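Local coordinates for alkaline phosphatase (PDB 2W5V), which probably hydrolyses phosphate monoesters as a zinc- and magnesium-dependent alkaline phosphatase, working as a dimer in a cold-adapted Antarctic bacterium, at residues Ser52-Tyr63 / Ile271-Gly282; Lys67-Ser75 / Phe354-Ile363. The protein carries 1 engineered substitution. One frame throughout, in Å; residues are numbered along the deposited sequence.

Contact 1 of 2, residues Ser52-Tyr63 / Ile271-Gly282. Unlike the reference sequence in segment 52-63: Ser-58 (reference Glu).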
loop_
_atom_site.group_PDB
_atom_site.type_symbol
_atom_site.label_atom_id
_atom_site.label_comp_id
_atom_site.label_asym_id
_atom_site.label_seq_id
_atom_site.Cartn_x
_atom_site.Cartn_y
_atom_site.Cartn_z
ATOM N N SER B 52 -6.186 -9.505 -0.880
ATOM C CA SER B 52 -6.856 -10.802 -0.925
ATOM C C SER B 52 -8.124 -10.770 -1.778
ATOM O O SER B 52 -8.491 -11.780 -2.365
ATOM C CB SER B 52 -7.141 -11.348 0.488
ATOM O OG SER B 52 -8.139 -10.596 1.155
ATOM N N THR B 53 -8.787 -9.617 -1.865
ATOM C CA THR B 53 -9.996 -9.519 -2.686
ATOM C C THR B 53 -9.704 -9.712 -4.174
ATOM O O THR B 53 -10.612 -9.993 -4.957
ATOM C CB THR B 53 -10.745 -8.180 -2.488
ATOM O OG1 THR B 53 -9.950 -7.089 -2.984
ATOM C CG2 THR B 53 -11.040 -7.942 -1.017
ATOM N N PHE B 54 -8.439 -9.556 -4.563
ATOM C CA PHE B 54 -8.035 -9.731 -5.955
ATOM C C PHE B 54 -7.759 -11.195 -6.279
ATOM O O PHE B 54 -7.522 -11.541 -7.439
ATOM C CB PHE B 54 -6.795 -8.882 -6.281
ATOM C CG PHE B 54 -7.078 -7.404 -6.352
ATOM C CD1 PHE B 54 -7.247 -6.661 -5.199
ATOM C CD2 PHE B 54 -7.193 -6.763 -7.574
ATOM C CE1 PHE B 54 -7.520 -5.303 -5.260
ATOM C CE2 PHE B 54 -7.467 -5.404 -7.638
ATOM C CZ PHE B 54 -7.627 -4.678 -6.482
ATOM N N TYR B 55 -7.787 -12.048 -5.257
ATOM C CA TYR B 55 -7.496 -13.474 -5.440
ATOM C C TYR B 55 -8.575 -14.398 -4.894
ATOM O O TYR B 55 -8.726 -15.537 -5.355
ATOM C CB TYR B 55 -6.165 -13.832 -4.780
ATOM C CG TYR B 55 -4.975 -13.165 -5.424
ATOM C CD1 TYR B 55 -4.529 -11.930 -4.980
ATOM C CD2 TYR B 55 -4.306 -13.761 -6.488
ATOM C CE1 TYR B 55 -3.451 -11.303 -5.556
ATOM C CE2 TYR B 55 -3.213 -13.136 -7.085
ATOM C CZ TYR B 55 -2.795 -11.902 -6.611
ATOM O OH TYR B 55 -1.718 -11.257 -7.178
ATOM N N PHE B 56 -9.311 -13.925 -3.897
ATOM C CA PHE B 56 -10.267 -14.783 -3.203
ATOM C C PHE B 56 -11.702 -14.280 -3.282
ATOM O O PHE B 56 -12.554 -14.695 -2.506
ATOM C CB PHE B 56 -9.844 -14.968 -1.745
ATOM C CG PHE B 56 -8.556 -15.713 -1.591
ATOM C CD1 PHE B 56 -7.372 -15.039 -1.377
ATOM C CD2 PHE B 56 -8.530 -17.095 -1.680
ATOM C CE1 PHE B 56 -6.182 -15.726 -1.239
ATOM C CE2 PHE B 56 -7.344 -17.785 -1.545
ATOM C CZ PHE B 56 -6.166 -17.097 -1.326
ATOM N N LYS B 57 -11.967 -13.387 -4.224
ATOM C CA LYS B 57 -13.324 -12.921 -4.441
ATOM C C LYS B 57 -13.753 -13.212 -5.870
ATOM O O LYS B 57 -12.956 -13.093 -6.798
ATOM C CB LYS B 57 -13.433 -11.420 -4.167
ATOM C CG LYS B 57 -14.868 -10.945 -4.096
ATOM C CD LYS B 57 -14.981 -9.473 -3.758
ATOM C CE LYS B 57 -16.429 -9.142 -3.411
ATOM N NZ LYS B 57 -16.698 -7.679 -3.349
ATOM N N SER B 58 -15.010 -13.600 -6.051
ATOM C CA SER B 58 -15.559 -13.754 -7.390
ATOM C C SER B 58 -15.731 -12.374 -8.023
ATOM O O SER B 58 -16.301 -11.465 -7.416
ATOM C CB SER B 58 -16.897 -14.493 -7.334
ATOM O OG SER B 58 -17.585 -14.397 -8.567
ATOM N N GLY B 59 -15.222 -12.207 -9.236
ATOM C CA GLY B 59 -15.320 -10.931 -9.920
ATOM C C GLY B 59 -14.308 -9.908 -9.441
ATOM O O GLY B 59 -13.545 -10.157 -8.507
ATOM N N THR B 60 -14.308 -8.746 -10.082
ATOM C CA THR B 60 -13.341 -7.694 -9.788
ATOM C C THR B 60 -13.716 -6.937 -8.516
ATOM O O THR B 60 -14.891 -6.662 -8.284
ATOM C CB THR B 60 -13.264 -6.703 -10.957
ATOM O OG1 THR B 60 -13.063 -7.430 -12.176
ATOM C CG2 THR B 60 -12.123 -5.728 -10.763
ATOM N N PRO B 61 -12.719 -6.611 -7.676
ATOM C CA PRO B 61 -13.004 -5.844 -6.458
ATOM C C PRO B 61 -13.411 -4.414 -6.777
ATOM O O PRO B 61 -12.910 -3.823 -7.730
ATOM C CB PRO B 61 -11.659 -5.826 -5.728
ATOM C CG PRO B 61 -10.865 -6.926 -6.319
ATOM C CD PRO B 61 -11.320 -7.067 -7.726
ATOM N N ASN B 62 -14.296 -3.854 -5.961
ATOM C CA ASN B 62 -14.697 -2.465 -6.134
ATOM C C ASN B 62 -13.538 -1.510 -5.852
ATOM O O ASN B 62 -13.532 -0.370 -6.314
ATOM C CB ASN B 62 -15.931 -2.166 -5.281
ATOM C CG ASN B 62 -17.168 -2.859 -5.815
ATOM O OD1 ASN B 62 -17.574 -2.614 -6.950
ATOM N ND2 ASN B 62 -17.764 -3.737 -5.013
ATOM N N TYR B 63 -12.537 -1.988 -5.121
ATOM C CA TYR B 63 -11.300 -1.223 -4.986
ATOM C C TYR B 63 -10.795 -0.682 -6.333
ATOM O O TYR B 63 -10.243 0.414 -6.392
ATOM C CB TYR B 63 -10.195 -2.062 -4.329
ATOM C CG TYR B 63 -10.320 -2.207 -2.832
ATOM C CD1 TYR B 63 -10.734 -3.404 -2.263
ATOM C CD2 TYR B 63 -10.029 -1.147 -1.987
ATOM C CE1 TYR B 63 -10.861 -3.539 -0.882
ATOM C CE2 TYR B 63 -10.149 -1.266 -0.604
ATOM C CZ TYR B 63 -10.564 -2.465 -0.057
ATOM O OH TYR B 63 -10.678 -2.594 1.317
ATOM N N ILE B 271 -10.848 -13.142 5.170
ATOM C CA ILE B 271 -11.189 -12.999 3.762
ATOM C C ILE B 271 -12.681 -12.747 3.526
ATOM O O ILE B 271 -13.056 -11.863 2.747
ATOM C CB ILE B 271 -10.717 -14.218 2.950
ATOM C CG1 ILE B 271 -9.192 -14.199 2.835
ATOM C CG2 ILE B 271 -11.337 -14.208 1.567
ATOM C CD1 ILE B 271 -8.609 -15.463 2.245
ATOM N N SER B 272 -13.536 -13.509 4.198
ATOM C CA SER B 272 -14.972 -13.333 4.011
ATOM C C SER B 272 -15.416 -11.958 4.515
ATOM O O SER B 272 -16.315 -11.337 3.938
ATOM C CB SER B 272 -15.780 -14.458 4.679
ATOM O OG SER B 272 -15.494 -14.565 6.061
ATOM N N GLU B 273 -14.785 -11.475 5.581
ATOM C CA GLU B 273 -15.176 -10.179 6.130
ATOM C C GLU B 273 -14.757 -9.032 5.203
ATOM O O GLU B 273 -15.514 -8.082 5.000
ATOM C CB GLU B 273 -14.620 -9.975 7.544
ATOM C CG GLU B 273 -15.149 -10.969 8.601
ATOM C CD GLU B 273 -16.663 -10.895 8.814
ATOM O OE1 GLU B 273 -17.218 -9.778 8.833
ATOM O OE2 GLU B 273 -17.303 -11.957 8.982
ATOM N N ILE B 274 -13.562 -9.108 4.633
ATOM C CA ILE B 274 -13.134 -8.011 3.769
ATOM C C ILE B 274 -13.831 -8.076 2.410
ATOM O O ILE B 274 -14.058 -7.048 1.780
ATOM C CB ILE B 274 -11.603 -7.894 3.627
ATOM C CG1 ILE B 274 -11.249 -6.552 2.971
ATOM C CG2 ILE B 274 -11.044 -9.052 2.836
ATOM C CD1 ILE B 274 -9.773 -6.227 2.977
ATOM N N ASN B 275 -14.183 -9.280 1.966
ATOM C CA ASN B 275 -15.009 -9.415 0.770
ATOM C C ASN B 275 -16.355 -8.702 0.944
ATOM O O ASN B 275 -16.843 -8.047 0.020
ATOM C CB ASN B 275 -15.224 -10.888 0.405
ATOM C CG ASN B 275 -14.050 -11.476 -0.373
ATOM O OD1 ASN B 275 -13.112 -10.765 -0.741
ATOM N ND2 ASN B 275 -14.103 -12.777 -0.630
ATOM N N ASP B 276 -16.949 -8.843 2.128
ATOM C CA ASP B 276 -18.197 -8.153 2.462
ATOM C C ASP B 276 -17.992 -6.634 2.462
ATOM O O ASP B 276 -18.818 -5.881 1.935
ATOM C CB ASP B 276 -18.714 -8.618 3.831
ATOM C CG ASP B 276 -19.963 -7.876 4.267
ATOM O OD1 ASP B 276 -20.982 -7.954 3.549
ATOM O OD2 ASP B 276 -19.922 -7.211 5.330
ATOM N N PHE B 277 -16.884 -6.189 3.050
ATOM C CA PHE B 277 -16.532 -4.770 3.071
ATOM C C PHE B 277 -16.424 -4.204 1.651
ATOM O O PHE B 277 -16.934 -3.120 1.364
ATOM C CB PHE B 277 -15.219 -4.554 3.833
ATOM C CG PHE B 277 -14.804 -3.111 3.928
ATOM C CD1 PHE B 277 -15.434 -2.248 4.828
ATOM C CD2 PHE B 277 -13.783 -2.614 3.126
ATOM C CE1 PHE B 277 -15.053 -0.907 4.917
ATOM C CE2 PHE B 277 -13.389 -1.277 3.206
ATOM C CZ PHE B 277 -14.031 -0.418 4.109
ATOM N N ASP B 278 -15.784 -4.951 0.754
ATOM C CA ASP B 278 -15.690 -4.518 -0.635
ATOM C C ASP B 278 -17.067 -4.383 -1.286
ATOM O O ASP B 278 -17.279 -3.510 -2.126
ATOM C CB ASP B 278 -14.807 -5.459 -1.469
ATOM C CG ASP B 278 -14.611 -4.949 -2.889
ATOM O OD1 ASP B 278 -13.847 -3.976 -3.077
ATOM O OD2 ASP B 278 -15.238 -5.503 -3.817
ATOM N N ASP B 279 -18.005 -5.242 -0.904
ATOM C CA ASP B 279 -19.390 -5.079 -1.353
ATOM C C ASP B 279 -19.960 -3.726 -0.916
ATOM O O ASP B 279 -20.606 -3.027 -1.705
ATOM C CB ASP B 279 -20.271 -6.217 -0.831
ATOM C CG ASP B 279 -20.126 -7.497 -1.656
ATOM O OD1 ASP B 279 -19.486 -7.456 -2.732
ATOM O OD2 ASP B 279 -20.653 -8.547 -1.226
ATOM N N ALA B 280 -19.725 -3.365 0.342
ATOM C CA ALA B 280 -20.168 -2.075 0.865
ATOM C C ALA B 280 -19.538 -0.926 0.091
ATOM O O ALA B 280 -20.184 0.086 -0.167
ATOM C CB ALA B 280 -19.838 -1.953 2.343
ATOM N N ILE B 281 -18.272 -1.080 -0.276
ATOM C CA ILE B 281 -17.620 -0.075 -1.111
ATOM C C ILE B 281 -18.392 0.116 -2.418
ATOM O O ILE B 281 -18.638 1.241 -2.840
ATOM C CB ILE B 281 -16.156 -0.447 -1.436
ATOM C CG1 ILE B 281 -15.299 -0.445 -0.167
ATOM C CG2 ILE B 281 -15.585 0.519 -2.470
ATOM C CD1 ILE B 281 -13.851 -0.885 -0.421
ATOM N N GLY B 282 -18.774 -0.990 -3.055
ATOM C CA GLY B 282 -19.541 -0.939 -4.291
ATOM C C GLY B 282 -20.862 -0.205 -4.114
ATOM O O GLY B 282 -21.308 0.541 -4.991
HETATM O O HOH W 1 -19.821 -5.600 -5.385
#
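Lys-57, Asn-62 and Tyr-63 converge on the carboxylate of Asp-278. Asp-278 OD2 takes Lys-57 NZ on its anti lone pair at 2.7 Å and, on the syn side, the backbone N of Asn-62 at 2.9 Å in a nearly straight bond (173°). Asp-278 OD1 receives Tyr-63 N at 3.1 Å on its syn lone pair, so the acid grips the start of the 3-10 turn at 62-63. Lys-57 gets there as a fully extended chain (chi1 -168°) lying along the amide of Asn-275, and Lys-57 NZ forms a second salt bridge with Asp-279 OD1, met from above the carboxylate plane at 2.9 Å. Asn-62 holds Asp-278 a second time: Asn-62 ND2 donates to Asp-278 O (2.9 Å) from above the carbonyl plane, on the face opposite to the helical donor Gly-282 N. Towards the start of the helix segment, Asn-275 ND2 donates to Phe-56 O, while Asn-275 OD1 is packed against Lys-57 CB and Thr-53 CG2 and has no polar partner in the model. Ile-271 CD1 sits over the Phe-56 ring in a CH-pi contact. Ile-281 CD1 does the same over the Tyr-63 ring, 3.8 Å from its centroid. Phe-277 and Ile-281 also touch strand 36-42 of the central sheet. A buried aspartate holding two backbone N-H groups and one ammonium probably stays charged, and it fastens the loop to helix 267-291.

Contact 2 of 2, residues Lys67-Ser75 / Phe354-Ile363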
loop_
_atom_site.group_PDB
_atom_site.type_symbol
_atom_site.label_atom_id
_atom_site.label_comp_id
_atom_site.label_asym_id
_atom_site.label_seq_id
_atom_site.Cartn_x
_atom_site.Cartn_y
_atom_site.Cartn_z
ATOM N N LYS B 67 -9.053 5.875 -8.309
ATOM C CA LYS B 67 -7.863 6.402 -8.962
ATOM C C LYS B 67 -6.991 7.123 -7.935
ATOM O O LYS B 67 -5.776 6.909 -7.856
ATOM C CB LYS B 67 -8.259 7.368 -10.082
ATOM C CG LYS B 67 -9.071 6.723 -11.187
ATOM C CD LYS B 67 -8.322 5.524 -11.751
ATOM C CE LYS B 67 -9.111 4.798 -12.821
ATOM N NZ LYS B 67 -8.355 3.608 -13.326
ATOM N N ASN B 68 -7.622 7.990 -7.149
ATOM C CA ASN B 68 -6.912 8.773 -6.146
ATOM C C ASN B 68 -6.602 7.937 -4.912
ATOM O O ASN B 68 -7.515 7.467 -4.235
ATOM C CB ASN B 68 -7.739 9.997 -5.763
ATOM C CG ASN B 68 -7.955 10.931 -6.936
ATOM O OD1 ASN B 68 -7.034 11.173 -7.721
ATOM N ND2 ASN B 68 -9.169 11.455 -7.070
ATOM N N ILE B 69 -5.311 7.759 -4.636
ATOM C CA ILE B 69 -4.840 6.894 -3.559
ATOM C C ILE B 69 -3.783 7.610 -2.734
ATOM O O ILE B 69 -2.923 8.303 -3.291
ATOM C CB ILE B 69 -4.235 5.594 -4.151
ATOM C CG1 ILE B 69 -5.331 4.775 -4.829
ATOM C CG2 ILE B 69 -3.517 4.788 -3.071
ATOM C CD1 ILE B 69 -4.818 3.670 -5.762
ATOM N N GLY B 70 -3.861 7.477 -1.409
ATOM C CA GLY B 70 -2.861 8.050 -0.517
ATOM C C GLY B 70 -2.411 7.016 0.505
ATOM O O GLY B 70 -2.828 5.867 0.426
ATOM N N LEU B 71 -1.574 7.415 1.460
ATOM C CA LEU B 71 -1.072 6.499 2.478
ATOM C C LEU B 71 -1.069 7.240 3.797
ATOM O O LEU B 71 -0.641 8.386 3.850
ATOM C CB LEU B 71 0.364 6.033 2.169
ATOM C CG LEU B 71 0.610 5.256 0.869
ATOM C CD1 LEU B 71 2.100 4.994 0.621
ATOM C CD2 LEU B 71 -0.151 3.945 0.888
ATOM N N ILE B 72 -1.558 6.598 4.854
ATOM C CA ILE B 72 -1.499 7.208 6.186
ATOM C C ILE B 72 -0.577 6.492 7.160
ATOM O O ILE B 72 -0.452 5.260 7.147
ATOM C CB ILE B 72 -2.898 7.343 6.847
ATOM C CG1 ILE B 72 -3.655 6.007 6.830
ATOM C CG2 ILE B 72 -3.706 8.404 6.142
ATOM C CD1 ILE B 72 -4.991 6.056 7.631
ATOM N N LYS B 73 0.061 7.288 8.013
ATOM C CA LYS B 73 0.872 6.775 9.096
ATOM C C LYS B 73 -0.011 6.735 10.335
ATOM O O LYS B 73 -0.669 7.726 10.655
ATOM C CB LYS B 73 2.084 7.680 9.322
ATOM C CG LYS B 73 3.042 7.110 10.364
ATOM C CD LYS B 73 4.320 7.919 10.495
ATOM C CE LYS B 73 5.181 7.346 11.622
ATOM N NZ LYS B 73 6.415 8.151 11.809
ATOM N N THR B 74 -0.036 5.599 11.031
ATOM C CA THR B 74 -1.105 5.357 12.003
ATOM C C THR B 74 -0.722 5.412 13.483
ATOM O O THR B 74 -1.576 5.160 14.340
ATOM C CB THR B 74 -1.749 3.985 11.764
ATOM O OG1 THR B 74 -0.745 2.970 11.928
ATOM C CG2 THR B 74 -2.347 3.903 10.350
ATOM N N SER B 75 0.534 5.714 13.798
ATOM C CA SER B 75 0.964 5.708 15.207
ATOM C C SER B 75 0.152 6.685 16.059
ATOM O O SER B 75 -0.288 7.729 15.573
ATOM C CB SER B 75 2.464 6.012 15.339
ATOM O OG SER B 75 3.256 5.019 14.701
ATOM N N PHE B 354 -6.839 13.762 -0.985
ATOM C CA PHE B 354 -6.419 12.638 -0.149
ATOM C C PHE B 354 -5.219 11.837 -0.672
ATOM O O PHE B 354 -4.914 10.771 -0.130
ATOM C CB PHE B 354 -7.611 11.711 0.120
ATOM C CG PHE B 354 -8.705 12.376 0.896
ATOM C CD1 PHE B 354 -9.610 13.216 0.262
ATOM C CD2 PHE B 354 -8.794 12.215 2.273
ATOM C CE1 PHE B 354 -10.608 13.859 0.979
ATOM C CE2 PHE B 354 -9.786 12.861 2.998
ATOM C CZ PHE B 354 -10.687 13.688 2.351
ATOM N N ILE B 355 -4.526 12.345 -1.690
ATOM C CA ILE B 355 -3.356 11.637 -2.228
ATOM C C ILE B 355 -2.092 11.967 -1.431
ATOM O O ILE B 355 -2.144 12.711 -0.459
ATOM C CB ILE B 355 -3.143 11.925 -3.726
ATOM C CG1 ILE B 355 -2.750 13.386 -3.959
ATOM C CG2 ILE B 355 -4.399 11.557 -4.528
ATOM C CD1 ILE B 355 -2.567 13.730 -5.435
ATOM N N GLY B 356 -0.955 11.408 -1.825
ATOM C CA GLY B 356 0.262 11.608 -1.057
ATOM C C GLY B 356 0.285 10.842 0.261
ATOM O O GLY B 356 -0.524 9.937 0.499
ATOM N N ILE B 357 1.221 11.209 1.128
ATOM C CA ILE B 357 1.445 10.476 2.370
ATOM C C ILE B 357 1.301 11.443 3.529
ATOM O O ILE B 357 1.845 12.548 3.485
ATOM C CB ILE B 357 2.860 9.867 2.396
ATOM C CG1 ILE B 357 3.060 8.962 1.173
ATOM C CG2 ILE B 357 3.100 9.097 3.706
ATOM C CD1 ILE B 357 4.435 8.231 1.142
ATOM N N TYR B 358 0.566 11.041 4.563
ATOM C CA TYR B 358 0.294 11.952 5.679
ATOM C C TYR B 358 -0.081 11.203 6.957
ATOM O O TYR B 358 -0.250 9.971 6.957
ATOM C CB TYR B 358 -0.795 12.969 5.295
ATOM C CG TYR B 358 -1.982 12.355 4.571
ATOM C CD1 TYR B 358 -3.112 11.938 5.270
ATOM C CD2 TYR B 358 -1.967 12.184 3.188
ATOM C CE1 TYR B 358 -4.200 11.362 4.614
ATOM C CE2 TYR B 358 -3.053 11.608 2.520
ATOM C CZ TYR B 358 -4.167 11.205 3.238
ATOM O OH TYR B 358 -5.248 10.630 2.590
ATOM N N GLU B 359 -0.204 11.943 8.055
ATOM C CA GLU B 359 -0.581 11.326 9.322
ATOM C C GLU B 359 -2.063 10.982 9.291
ATOM O O GLU B 359 -2.852 11.702 8.678
ATOM C CB GLU B 359 -0.274 12.264 10.492
ATOM C CG GLU B 359 1.208 12.604 10.625
ATOM C CD GLU B 359 2.042 11.449 11.166
ATOM O OE1 GLU B 359 1.464 10.404 11.539
ATOM O OE2 GLU B 359 3.283 11.593 11.227
ATOM N N ASN B 360 -2.437 9.872 9.932
ATOM C CA ASN B 360 -3.848 9.483 10.020
ATOM C C ASN B 360 -4.799 10.601 10.455
ATOM O O ASN B 360 -5.917 10.696 9.940
ATOM C CB ASN B 360 -4.063 8.218 10.880
ATOM C CG ASN B 360 -3.626 8.387 12.336
ATOM O OD1 ASN B 360 -3.053 9.403 12.731
ATOM N ND2 ASN B 360 -3.898 7.366 13.142
ATOM N N ASN B 361 -4.376 11.456 11.382
ATOM C CA ASN B 361 -5.312 12.475 11.864
ATOM C C ASN B 361 -5.635 13.532 10.818
ATOM O O ASN B 361 -6.601 14.276 10.966
ATOM C CB ASN B 361 -4.864 13.120 13.176
ATOM C CG ASN B 361 -3.555 13.862 13.051
ATOM O OD1 ASN B 361 -2.521 13.269 12.759
ATOM N ND2 ASN B 361 -3.585 15.171 13.302
ATOM N N GLU B 362 -4.842 13.596 9.752
ATOM C CA GLU B 362 -5.110 14.569 8.689
ATOM C C GLU B 362 -6.349 14.206 7.879
ATOM O O GLU B 362 -6.884 15.042 7.156
ATOM C CB GLU B 362 -3.897 14.753 7.770
ATOM C CG GLU B 362 -2.686 15.360 8.470
ATOM C CD GLU B 362 -2.927 16.785 8.943
ATOM O OE1 GLU B 362 -3.865 17.434 8.437
ATOM O OE2 GLU B 362 -2.172 17.258 9.820
ATOM N N ILE B 363 -6.794 12.958 7.975
ATOM C CA ILE B 363 -8.052 12.568 7.339
ATOM C C ILE B 363 -9.156 13.529 7.779
ATOM O O ILE B 363 -9.946 13.999 6.954
ATOM C CB ILE B 363 -8.478 11.138 7.714
ATOM C CG1 ILE B 363 -7.613 10.096 6.983
ATOM C CG2 ILE B 363 -9.959 10.923 7.404
ATOM C CD1 ILE B 363 -7.849 10.022 5.481
HETATM O O HOH W 2 5.498 10.718 12.311
HETATM O O HOH W 3 -3.397 6.485 16.195
#
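Residues 68-73 and 356-359 pair as parallel strands whose axes come within 4.6 Å at an angle of 24°. Four backbone bonds join them in the alternating parallel pattern: Leu-71 N to Gly-356 O, Tyr-358 N to Leu-71 O, Lys-73 N to Tyr-358 O and Asn-360 N to Lys-73 O, the last at 2.9 Å just as the chain turns towards helix 362-371. Gly-70 CA approaches Phe-354 O to 3.4 Å in a CA-H...O contact. On one face of the sheet Leu-71 and Ile-357 lie side by side, CD1 to CD1 at 4.0 Å, and next to them Glu-359 runs alongside the aliphatic part of Lys-73, the two charged ends bridged by a water. On the other face Ile-72 CG2 presses against Tyr-358 CE1 at 3.4 Å. A chi1 of 44° swings the tyrosine ring back along its own segment, where Tyr-358 OH donates to Phe-354 O at 2.7 Å. Lys-96 gathers Glu-359 OE1 and Asn-360 OD1, while Lys-73 NZ bonds to Phe-54 O of the second subunit. Strand 356-359 is the outermost strand of the sheet within this chain, held to strand 68-73 by backbone bonds and apolar packing, whereas the charged groups at its C-terminal end are tied through lysines and water.

Overall arrangement
From the N terminus, the chain leaves helix 47-52 through the loop of contact 1 and runs almost directly into strand 68-73 of contact 2. Contact 1 closes a loop of 207 residues by bringing residues 52-63 onto helix 267-291; contact 2 closes a longer one, of 278 residues, when strand 356-359 returns near the C terminus. Because their segments alternate, the two closures cross. Their centres lie about 22 Å apart. Contact 1 joins the loop to a helix packed on strand 36-42, and contact 2 adds an edge strand, outermost within this chain, to the mixed sheet. Both reach the second subunit: Tyr-55 of one chain hydrogen-bonds to Ser-75 of the other.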